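Local structure of 2-oxoglutarate dehydrogenase E3 component (Thermus thermophilus, 2YQU) at residues Val185-Gly190 and Gln221-Arg226; His289-Thr292 and Ile297-Ile300; Val303-Gly306 and His311-Ser314. The protein probably catalyses the NAD(+)-dependent reoxidation of protein-bound dihydrolipoyl groups, with one FAD per subunit, as the E3 component of a 2-oxoglutarate dehydrogenase complex. All coordinates share one frame; numbering follows the deposited sequence.

Contact 1. Residues Val185-Gly190 and Gln221-Arg226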
loop_
_atom_site.group_PDB
_atom_site.type_symbol
_atom_site.label_atom_id
_atom_site.label_comp_id
_atom_site.label_asym_id
_atom_site.label_seq_id
_atom_site.Cartn_x
_atom_site.Cartn_y
_atom_site.Cartn_z
ATOM N N VAL A 185 7.481 -17.612 -9.682
ATOM C CA VAL A 185 6.201 -17.995 -10.271
ATOM C C VAL A 185 6.118 -19.519 -10.392
ATOM O O VAL A 185 5.137 -20.120 -9.981
ATOM C CB VAL A 185 6.010 -17.357 -11.666
ATOM C CG1 VAL A 185 4.918 -18.070 -12.461
ATOM C CG2 VAL A 185 5.682 -15.877 -11.538
ATOM N N TRP A 186 7.158 -20.126 -10.957
ATOM C CA TRP A 186 7.133 -21.559 -11.255
ATOM C C TRP A 186 7.443 -22.394 -10.017
ATOM O O TRP A 186 6.908 -23.501 -9.863
ATOM C CB TRP A 186 8.052 -21.868 -12.448
ATOM C CG TRP A 186 7.508 -21.244 -13.700
ATOM C CD1 TRP A 186 7.997 -20.146 -14.347
ATOM C CD2 TRP A 186 6.321 -21.622 -14.399
ATOM N NE1 TRP A 186 7.206 -19.844 -15.429
ATOM C CE2 TRP A 186 6.167 -20.733 -15.481
ATOM C CE3 TRP A 186 5.376 -22.641 -14.232
ATOM C CZ2 TRP A 186 5.109 -20.832 -16.391
ATOM C CZ3 TRP A 186 4.322 -22.737 -15.133
ATOM C CH2 TRP A 186 4.198 -21.839 -16.200
ATOM N N HIS A 187 8.250 -21.847 -9.108
ATOM C CA HIS A 187 8.505 -22.490 -7.822
ATOM C C HIS A 187 7.202 -22.673 -7.033
ATOM O O HIS A 187 6.963 -23.724 -6.433
ATOM C CB HIS A 187 9.505 -21.688 -6.999
ATOM C CG HIS A 187 9.612 -22.153 -5.583
ATOM N ND1 HIS A 187 10.159 -23.369 -5.239
ATOM C CD2 HIS A 187 9.192 -21.588 -4.428
ATOM C CE1 HIS A 187 10.090 -23.523 -3.927
ATOM N NE2 HIS A 187 9.508 -22.456 -3.412
ATOM N N ARG A 188 6.358 -21.646 -7.050
ATOM C CA ARG A 188 5.062 -21.705 -6.384
ATOM C C ARG A 188 4.167 -22.813 -6.932
ATOM O O ARG A 188 3.301 -23.312 -6.224
ATOM C CB ARG A 188 4.334 -20.380 -6.540
ATOM C CG ARG A 188 4.921 -19.276 -5.742
ATOM C CD ARG A 188 4.397 -17.925 -6.162
ATOM N NE ARG A 188 4.834 -16.875 -5.253
ATOM C CZ ARG A 188 4.586 -15.586 -5.445
ATOM N NH1 ARG A 188 3.872 -15.188 -6.488
ATOM N NH2 ARG A 188 5.030 -14.693 -4.565
ATOM N N LEU A 189 4.356 -23.159 -8.203
ATOM C CA LEU A 189 3.544 -24.176 -8.865
ATOM C C LEU A 189 4.177 -25.574 -8.826
ATOM O O LEU A 189 3.646 -26.512 -9.425
ATOM C CB LEU A 189 3.275 -23.749 -10.312
ATOM C CG LEU A 189 2.538 -22.405 -10.446
ATOM C CD1 LEU A 189 2.276 -22.083 -11.896
ATOM C CD2 LEU A 189 1.229 -22.391 -9.658
ATOM N N GLY A 190 5.297 -25.709 -8.124
ATOM C CA GLY A 190 5.879 -27.014 -7.836
ATOM C C GLY A 190 7.225 -27.280 -8.480
ATOM O O GLY A 190 7.788 -28.365 -8.321
ATOM N N GLN A 221 12.106 -20.236 1.322
ATOM C CA GLN A 221 10.921 -20.611 0.548
ATOM C C GLN A 221 11.149 -21.873 -0.281
ATOM O O GLN A 221 10.192 -22.547 -0.665
ATOM C CB GLN A 221 10.468 -19.446 -0.342
ATOM C CG GLN A 221 9.840 -18.309 0.463
ATOM C CD GLN A 221 9.415 -17.097 -0.354
ATOM O OE1 GLN A 221 9.030 -16.074 0.224
ATOM N NE2 GLN A 221 9.467 -17.203 -1.677
ATOM N N GLY A 222 12.413 -22.180 -0.562
ATOM C CA GLY A 222 12.788 -23.423 -1.215
ATOM C C GLY A 222 13.463 -23.291 -2.574
ATOM O O GLY A 222 13.675 -24.292 -3.241
ATOM N N LEU A 223 13.797 -22.076 -2.997
ATOM C CA LEU A 223 14.622 -21.900 -4.191
ATOM C C LEU A 223 16.059 -22.193 -3.814
ATOM O O LEU A 223 16.482 -21.944 -2.680
ATOM C CB LEU A 223 14.533 -20.466 -4.729
ATOM C CG LEU A 223 13.261 -20.077 -5.487
ATOM C CD1 LEU A 223 12.105 -19.827 -4.522
ATOM C CD2 LEU A 223 13.525 -18.845 -6.335
ATOM N N THR A 224 16.811 -22.737 -4.757
ATOM C CA THR A 224 18.253 -22.849 -4.606
ATOM C C THR A 224 18.845 -21.601 -5.244
ATOM O O THR A 224 18.536 -21.307 -6.392
ATOM C CB THR A 224 18.756 -24.112 -5.298
ATOM O OG1 THR A 224 18.264 -25.263 -4.598
ATOM C CG2 THR A 224 20.275 -24.226 -5.218
ATOM N N ILE A 225 19.633 -20.848 -4.483
ATOM C CA ILE A 225 20.307 -19.645 -4.977
ATOM C C ILE A 225 21.821 -19.834 -4.873
ATOM O O ILE A 225 22.352 -20.068 -3.789
ATOM C CB ILE A 225 19.902 -18.393 -4.151
ATOM C CG1 ILE A 225 18.377 -18.263 -4.011
ATOM C CG2 ILE A 225 20.490 -17.128 -4.764
ATOM C CD1 ILE A 225 17.649 -18.063 -5.306
ATOM N N ARG A 226 22.517 -19.712 -5.997
ATOM C CA ARG A 226 23.960 -19.888 -6.030
ATOM C C ARG A 226 24.610 -18.690 -6.688
ATOM O O ARG A 226 24.550 -18.534 -7.906
ATOM C CB ARG A 226 24.332 -21.155 -6.783
ATOM C CG ARG A 226 23.769 -22.413 -6.158
ATOM C CD ARG A 226 24.046 -23.638 -6.974
ATOM N NE ARG A 226 25.481 -23.873 -7.064
ATOM C CZ ARG A 226 26.051 -24.783 -7.842
ATOM N NH1 ARG A 226 25.319 -25.568 -8.621
ATOM N NH2 ARG A 226 27.371 -24.910 -7.830
#

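Contact 2. Residues His289-Thr292 and Ile297-Ile300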
loop_
_atom_site.group_PDB
_atom_site.type_symbol
_atom_site.label_atom_id
_atom_site.label_comp_id
_atom_site.label_asym_id
_atom_site.label_seq_id
_atom_site.Cartn_x
_atom_site.Cartn_y
_atom_site.Cartn_z
ATOM N N HIS A 289 18.046 16.889 -20.785
ATOM C CA HIS A 289 16.692 17.077 -21.312
ATOM C C HIS A 289 16.272 15.974 -22.277
ATOM O O HIS A 289 15.258 16.101 -22.958
ATOM C CB HIS A 289 16.596 18.434 -21.990
ATOM C CG HIS A 289 17.042 19.556 -21.113
ATOM N ND1 HIS A 289 16.163 20.316 -20.376
ATOM C CD2 HIS A 289 18.278 20.021 -20.825
ATOM C CE1 HIS A 289 16.840 21.220 -19.689
ATOM N NE2 HIS A 289 18.124 21.058 -19.940
ATOM N N LEU A 290 17.062 14.902 -22.312
ATOM C CA LEU A 290 16.813 13.707 -23.120
ATOM C C LEU A 290 17.010 13.939 -24.621
ATOM O O LEU A 290 16.540 13.156 -25.435
ATOM C CB LEU A 290 15.433 13.108 -22.810
ATOM C CG LEU A 290 15.280 12.766 -21.325
ATOM C CD1 LEU A 290 13.832 12.715 -20.913
ATOM C CD2 LEU A 290 15.999 11.454 -21.009
ATOM N N ARG A 291 17.724 15.003 -24.984
ATOM C CA ARG A 291 18.086 15.232 -26.381
ATOM C C ARG A 291 19.327 14.426 -26.731
ATOM O O ARG A 291 20.281 14.368 -25.952
ATOM C CB ARG A 291 18.421 16.704 -26.642
ATOM C CG ARG A 291 17.310 17.686 -26.430
ATOM C CD ARG A 291 17.801 19.139 -26.498
ATOM N NE ARG A 291 18.705 19.446 -25.389
ATOM C CZ ARG A 291 19.127 20.671 -25.058
ATOM N NH1 ARG A 291 18.719 21.742 -25.722
ATOM N NH2 ARG A 291 19.958 20.821 -24.038
ATOM N N THR A 292 19.333 13.845 -27.923
ATOM C CA THR A 292 20.550 13.281 -28.485
ATOM C C THR A 292 21.416 14.447 -28.945
ATOM O O THR A 292 21.066 15.619 -28.724
ATOM C CB THR A 292 20.246 12.360 -29.689
ATOM O OG1 THR A 292 19.677 13.134 -30.756
ATOM C CG2 THR A 292 19.181 11.313 -29.359
ATOM N N ILE A 297 15.990 15.472 -31.968
ATOM C CA ILE A 297 15.787 14.042 -31.773
ATOM C C ILE A 297 16.088 13.728 -30.322
ATOM O O ILE A 297 17.182 14.011 -29.843
ATOM C CB ILE A 297 16.684 13.208 -32.678
ATOM C CG1 ILE A 297 16.473 13.608 -34.135
ATOM C CG2 ILE A 297 16.353 11.730 -32.513
ATOM C CD1 ILE A 297 17.316 12.829 -35.093
ATOM N N TYR A 298 15.102 13.162 -29.645
ATOM C CA TYR A 298 15.199 12.803 -28.244
ATOM C C TYR A 298 15.213 11.282 -28.126
ATOM O O TYR A 298 14.784 10.582 -29.033
ATOM C CB TYR A 298 13.999 13.339 -27.480
ATOM C CG TYR A 298 13.909 14.852 -27.351
ATOM C CD1 TYR A 298 13.708 15.660 -28.466
ATOM C CD2 TYR A 298 13.966 15.460 -26.109
ATOM C CE1 TYR A 298 13.596 17.045 -28.343
ATOM C CE2 TYR A 298 13.856 16.841 -25.973
ATOM C CZ TYR A 298 13.675 17.625 -27.090
ATOM O OH TYR A 298 13.566 18.996 -26.943
ATOM N N ALA A 299 15.683 10.774 -26.996
ATOM C CA ALA A 299 15.635 9.333 -26.720
ATOM C C ALA A 299 15.342 9.091 -25.251
ATOM O O ALA A 299 15.801 9.844 -24.398
ATOM C CB ALA A 299 16.939 8.677 -27.111
ATOM N N ILE A 300 14.583 8.034 -24.977
ATOM C CA ILE A 300 14.053 7.752 -23.636
ATOM C C ILE A 300 13.939 6.257 -23.363
ATOM O O ILE A 300 13.968 5.439 -24.270
ATOM C CB ILE A 300 12.638 8.360 -23.464
ATOM C CG1 ILE A 300 11.660 7.743 -24.484
ATOM C CG2 ILE A 300 12.678 9.892 -23.565
ATOM C CD1 ILE A 300 10.176 8.008 -24.224
#

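Contact 3. Residues Val303-Gly306 and His311-Ser314. With FAD (flavin-adenine dinucleotide), chain D; CO3 (carbonate ion), chain C.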
loop_
_atom_site.group_PDB
_atom_site.type_symbol
_atom_site.label_atom_id
_atom_site.label_comp_id
_atom_site.label_asym_id
_atom_site.label_seq_id
_atom_site.Cartn_x
_atom_site.Cartn_y
_atom_site.Cartn_z
ATOM N N VAL A 303 16.331 2.356 -23.971
ATOM C CA VAL A 303 17.365 2.590 -24.978
ATOM C C VAL A 303 18.429 3.620 -24.551
ATOM O O VAL A 303 19.455 3.742 -25.196
ATOM C CB VAL A 303 16.761 2.977 -26.358
ATOM C CG1 VAL A 303 16.457 4.474 -26.449
ATOM C CG2 VAL A 303 17.693 2.549 -27.477
ATOM N N VAL A 304 18.185 4.345 -23.462
ATOM C CA VAL A 304 19.157 5.289 -22.920
ATOM C C VAL A 304 19.558 4.887 -21.497
ATOM O O VAL A 304 19.026 3.932 -20.939
ATOM C CB VAL A 304 18.630 6.760 -22.947
ATOM C CG1 VAL A 304 18.159 7.132 -24.351
ATOM C CG2 VAL A 304 17.521 6.968 -21.947
ATOM N N ARG A 305 20.512 5.618 -20.932
ATOM C CA ARG A 305 21.042 5.327 -19.594
ATOM C C ARG A 305 19.957 5.370 -18.522
ATOM O O ARG A 305 18.930 6.014 -18.701
ATOM C CB ARG A 305 22.165 6.312 -19.222
ATOM C CG ARG A 305 21.712 7.699 -18.724
ATOM C CD ARG A 305 21.128 8.590 -19.805
ATOM N NE ARG A 305 20.605 9.853 -19.276
ATOM C CZ ARG A 305 19.361 10.045 -18.850
ATOM N NH1 ARG A 305 18.474 9.052 -18.848
ATOM N NH2 ARG A 305 19.000 11.242 -18.414
ATOM N N GLY A 306 20.212 4.700 -17.401
ATOM C CA GLY A 306 19.333 4.760 -16.247
ATOM C C GLY A 306 18.572 3.464 -16.038
ATOM O O GLY A 306 18.625 2.576 -16.895
ATOM N N HIS A 311 8.023 2.859 -15.560
ATOM C CA HIS A 311 7.711 4.213 -15.102
ATOM C C HIS A 311 8.870 5.204 -15.249
ATOM O O HIS A 311 8.634 6.419 -15.273
ATOM C CB HIS A 311 7.193 4.190 -13.668
ATOM C CG HIS A 311 8.085 3.480 -12.700
ATOM N ND1 HIS A 311 7.914 2.155 -12.364
ATOM C CD2 HIS A 311 9.137 3.916 -11.972
ATOM C CE1 HIS A 311 8.818 1.809 -11.462
ATOM N NE2 HIS A 311 9.576 2.859 -11.211
ATOM N N LYS A 312 10.103 4.698 -15.339
ATOM C CA LYS A 312 11.257 5.520 -15.672
ATOM C C LYS A 312 11.073 5.960 -17.112
ATOM O O LYS A 312 11.205 7.130 -17.422
ATOM C CB LYS A 312 12.569 4.733 -15.532
ATOM C CG LYS A 312 13.819 5.529 -15.823
ATOM C CD LYS A 312 14.220 5.458 -17.272
ATOM C CE LYS A 312 15.727 5.566 -17.438
ATOM N NZ LYS A 312 16.093 5.560 -18.887
ATOM N N ALA A 313 10.744 5.006 -17.973
ATOM C CA ALA A 313 10.567 5.301 -19.400
ATOM C C ALA A 313 9.463 6.330 -19.616
ATOM O O ALA A 313 9.643 7.279 -20.384
ATOM C CB ALA A 313 10.251 4.041 -20.174
ATOM N N SER A 314 8.323 6.142 -18.948
ATOM C CA SER A 314 7.172 7.018 -19.116
ATOM C C SER A 314 7.463 8.420 -18.590
ATOM O O SER A 314 7.093 9.400 -19.211
ATOM C CB SER A 314 5.926 6.425 -18.447
ATOM O OG SER A 314 6.112 6.275 -17.045
HETATM P PA FAD D . 9.584 -1.020 -24.636
HETATM O O1A FAD D . 10.466 -2.191 -24.858
HETATM O O2A FAD D . 8.479 -1.281 -23.605
HETATM O O5B FAD D . 8.975 -0.557 -26.042
HETATM C C5B FAD D . 9.807 -0.488 -27.174
HETATM C C4B FAD D . 8.938 -0.763 -28.382
HETATM O O4B FAD D . 9.626 -0.306 -29.529
HETATM C C3B FAD D . 8.665 -2.250 -28.592
HETATM O O3B FAD D . 7.276 -2.492 -28.602
HETATM C C2B FAD D . 9.281 -2.565 -29.941
HETATM O O2B FAD D . 8.486 -3.455 -30.691
HETATM C C1B FAD D . 9.370 -1.195 -30.594
HETATM N N9A FAD D . 10.440 -0.983 -31.574
HETATM C C8A FAD D . 11.790 -1.160 -31.414
HETATM N N7A FAD D . 12.413 -0.788 -32.547
HETATM C C5A FAD D . 11.477 -0.374 -33.431
HETATM C C6A FAD D . 11.550 0.108 -34.736
HETATM N N6A FAD D . 12.707 0.390 -35.330
HETATM N N1A FAD D . 10.378 0.453 -35.357
HETATM C C2A FAD D . 9.153 0.342 -34.748
HETATM N N3A FAD D . 9.090 -0.127 -33.453
HETATM C C4A FAD D . 10.235 -0.484 -32.826
HETATM N N1 FAD D . 9.432 -2.721 -15.501
HETATM C C2 FAD D . 8.811 -2.160 -14.405
HETATM O O2 FAD D . 8.911 -0.953 -14.163
HETATM N N3 FAD D . 8.072 -2.954 -13.565
HETATM C C4 FAD D . 7.952 -4.305 -13.801
HETATM O O4 FAD D . 7.126 -4.913 -13.140
HETATM C C4X FAD D . 8.567 -4.890 -14.908
HETATM N N5 FAD D . 8.449 -6.248 -15.154
HETATM C C5X FAD D . 9.075 -6.794 -16.272
HETATM C C6 FAD D . 8.956 -8.165 -16.516
HETATM C C7 FAD D . 9.581 -8.734 -17.635
HETATM C C7M FAD D . 9.344 -10.193 -17.923
HETATM C C8 FAD D . 10.315 -7.933 -18.505
HETATM C C8M FAD D . 10.725 -8.436 -19.865
HETATM C C9 FAD D . 10.436 -6.565 -18.256
HETATM C C9A FAD D . 9.824 -5.990 -17.135
HETATM N N10 FAD D . 9.951 -4.623 -16.871
HETATM C C10 FAD D . 9.317 -4.084 -15.761
HETATM C "C1'" FAD D . 10.840 -3.720 -17.686
HETATM C "C2'" FAD D . 9.961 -2.954 -18.678
HETATM O "O2'" FAD D . 9.264 -3.853 -19.527
HETATM C "C3'" FAD D . 10.756 -1.936 -19.489
HETATM O "O3'" FAD D . 11.511 -1.117 -18.616
HETATM C "C4'" FAD D . 9.828 -1.038 -20.300
HETATM O "O4'" FAD D . 9.040 -1.808 -21.175
HETATM C "C5'" FAD D . 10.631 0.022 -21.063
HETATM O "O5'" FAD D . 9.772 0.795 -21.871
HETATM P P FAD D . 10.301 1.434 -23.247
HETATM O O1P FAD D . 9.222 2.287 -23.832
HETATM O O2P FAD D . 11.651 2.103 -23.062
HETATM O O3P FAD D . 10.567 0.196 -24.247
HETATM C C CO3 C . 3.730 3.821 -16.926
HETATM O O1 CO3 C . 2.601 3.966 -17.576
HETATM O O2 CO3 C . 4.540 2.860 -17.248
HETATM O O3 CO3 C . 4.071 4.625 -15.954
HETATM O O HOH W 1 17.050 2.684 -19.121
#

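Contact 1. Residues Val185-Gly190 and Gln221-Arg226
His-187, in the last turn of helix 177-188, and Leu-223, just past the end of helix 208-221, mark the nearest approach of the two backbones, with their CA atoms 7.1 Å apart. The histidine ring bridges this interval. Its CG stands anti to the backbone N (chi1 169°), which swings the imidazole off the helix and out over the turn at 221-223. There NE2 donates to the backbone O of Gln-221 at 2.8 Å. The bond is bent, with 140° at the hydrogen: the oxygen is tilted out of the ring plane, and NE2 sits above the plane of the carbonyl. One face of the ring takes the CD1 methyl of Leu-223 in a CH-pi contact, CD1 lying 3.7 Å from the centroid and shifted toward the rim at His-187 CD2. Replacing His-187 by a serine would probably leave Gln-221 O without this donor and open a gap beside the Leu-223 methyl. His-187 CE1 rests 3.6 Å from Gly-222 C, while ND1 makes a weak hydrogen bond to Ala-191 O. Both segments belong to the Rossmann-type NAD(+)-binding unit: helix 177-188, on which helix 45-63 packs at Val-185 and Arg-188, follows the glycine-rich turn, and strand 224-226 is an edge strand of the parallel sheet within this chain, its Thr-224 backbone bonded to Val-193 and Val-195. Each helix ends in a Schellman motif closed by a glycine with positive phi. Gly-190 N bonds back to His-187 O at 3.1 Å, and Gly-222 matters twice, since a CB on it would crowd both the carbonyl O before it and His-187 CE1.

Contact 2. Residues His289-Thr292 and Ile297-Ile300
Tyr-298 and Arg-291 form a single beta bridge, their CA atoms 4.2 Å apart, flanked by two backbone bonds: Ala-299 N to Leu-290 O at 3.0 Å and Thr-292 N to Ile-297 O at 2.9 Å. The tyrosine side chain sets out from this bridge. Its CB lies 3.3 Å from Leu-290 O, and CG passes the same oxygen a little farther off. CD2 meets the carbonyl oxygens of both His-289 and Leu-290, and Leu-290 CB lies 4.3 Å from it. At CE2 the surroundings change: His-289 O approaches the ring edge at 3.4 Å, while Arg-291 CG comes over one face, 3.9 Å from the centroid, in a CH-pi contact that reaches on to CZ. The tip, OH, is hydrogen-bonded to His-323 ND1 of helix 310-326. Arg-291 runs alongside the ring and bends at chi3, its guanidinium turned 35° from the ring plane and NE paired with Asp-287. Thr-292 OG1 lies 2.8 Å from Ile-297 O, with Val-294 O also in range of its proton. Leu-290 CD1 meets Ile-300 CG2 crosswise. Strand 297-299 is an edge strand of the parallel FAD-domain sheet within this chain, beside strand 133-135, and it leads toward Asp-302, which binds FAD, as in other flavoproteins of this family.

Contact 3. Residues Val303-Gly306 and His311-Ser314
Lys-312 reaches from helix 310-326 into the loop at 304-306. CG leaves anti to the backbone N (chi1 -178°), and the chain then kinks at chi2 (-90°) and twists again at chi3, laying CE 3.8 Å from Gly-306 C and carrying NZ to Arg-305 O at 2.9 Å. The ammonium sits above that carbonyl's plane. A water that accepts from NZ at 3.0 Å lies within reach of Val-304 O and Gly-306 O. NZ also bonds to Gly-301 O, so the lysine holds the loop backbone at Arg-305 and Gly-301. Val-304 CG2 flanks NZ at 3.7 Å. Gly-306 has positive phi, and a CB there would run into Lys-312 CE. Arg-305 starts away from the helix but folds back, bringing NH1 within 4.2 Å of Lys-312 NZ; both pair with the carboxylate of Glu-316, Arg-305 NH1 with OE2 and Lys-312 NZ with OE1. His-311, with CG between the backbone N and carbonyl carbon (chi1 53°), holds ND1 3.7 Å from flavin O2, while NE2 bonds to Pro-337 O. Ser-314 OG lies 2.8 Å from carbonate O3. Lys-312 thus joins the loop leaving strand 297-299 to the first turn of helix 310-326, where Ala-310 N and Ala-313 meet the FAD, and His-311 also packs against His-432 of the second subunit.

Contacts 2 and 3 are neighbours in the FAD-binding part of the fold, joined through strand 297-299 and helix 310-326. They touch, with Ala-299 CB 3.4 Å from Val-304 CG1, and Glu-316 borders both. Contact 1 belongs to the separate NAD(+)-binding sheet; its centre is about 41 Å from that of contact 2 and about 30 Å from that of contact 3. Contact 2 is the buried one, built on backbone bonds and apolar packing, whereas contacts 1 and 3 are partly buried. In each of these a helix side chain donates to a backbone carbonyl: an imidazole with a leucine methyl over one face to a helix end in contact 1, a buried, charge-paired ammonium to a loop in contact 3.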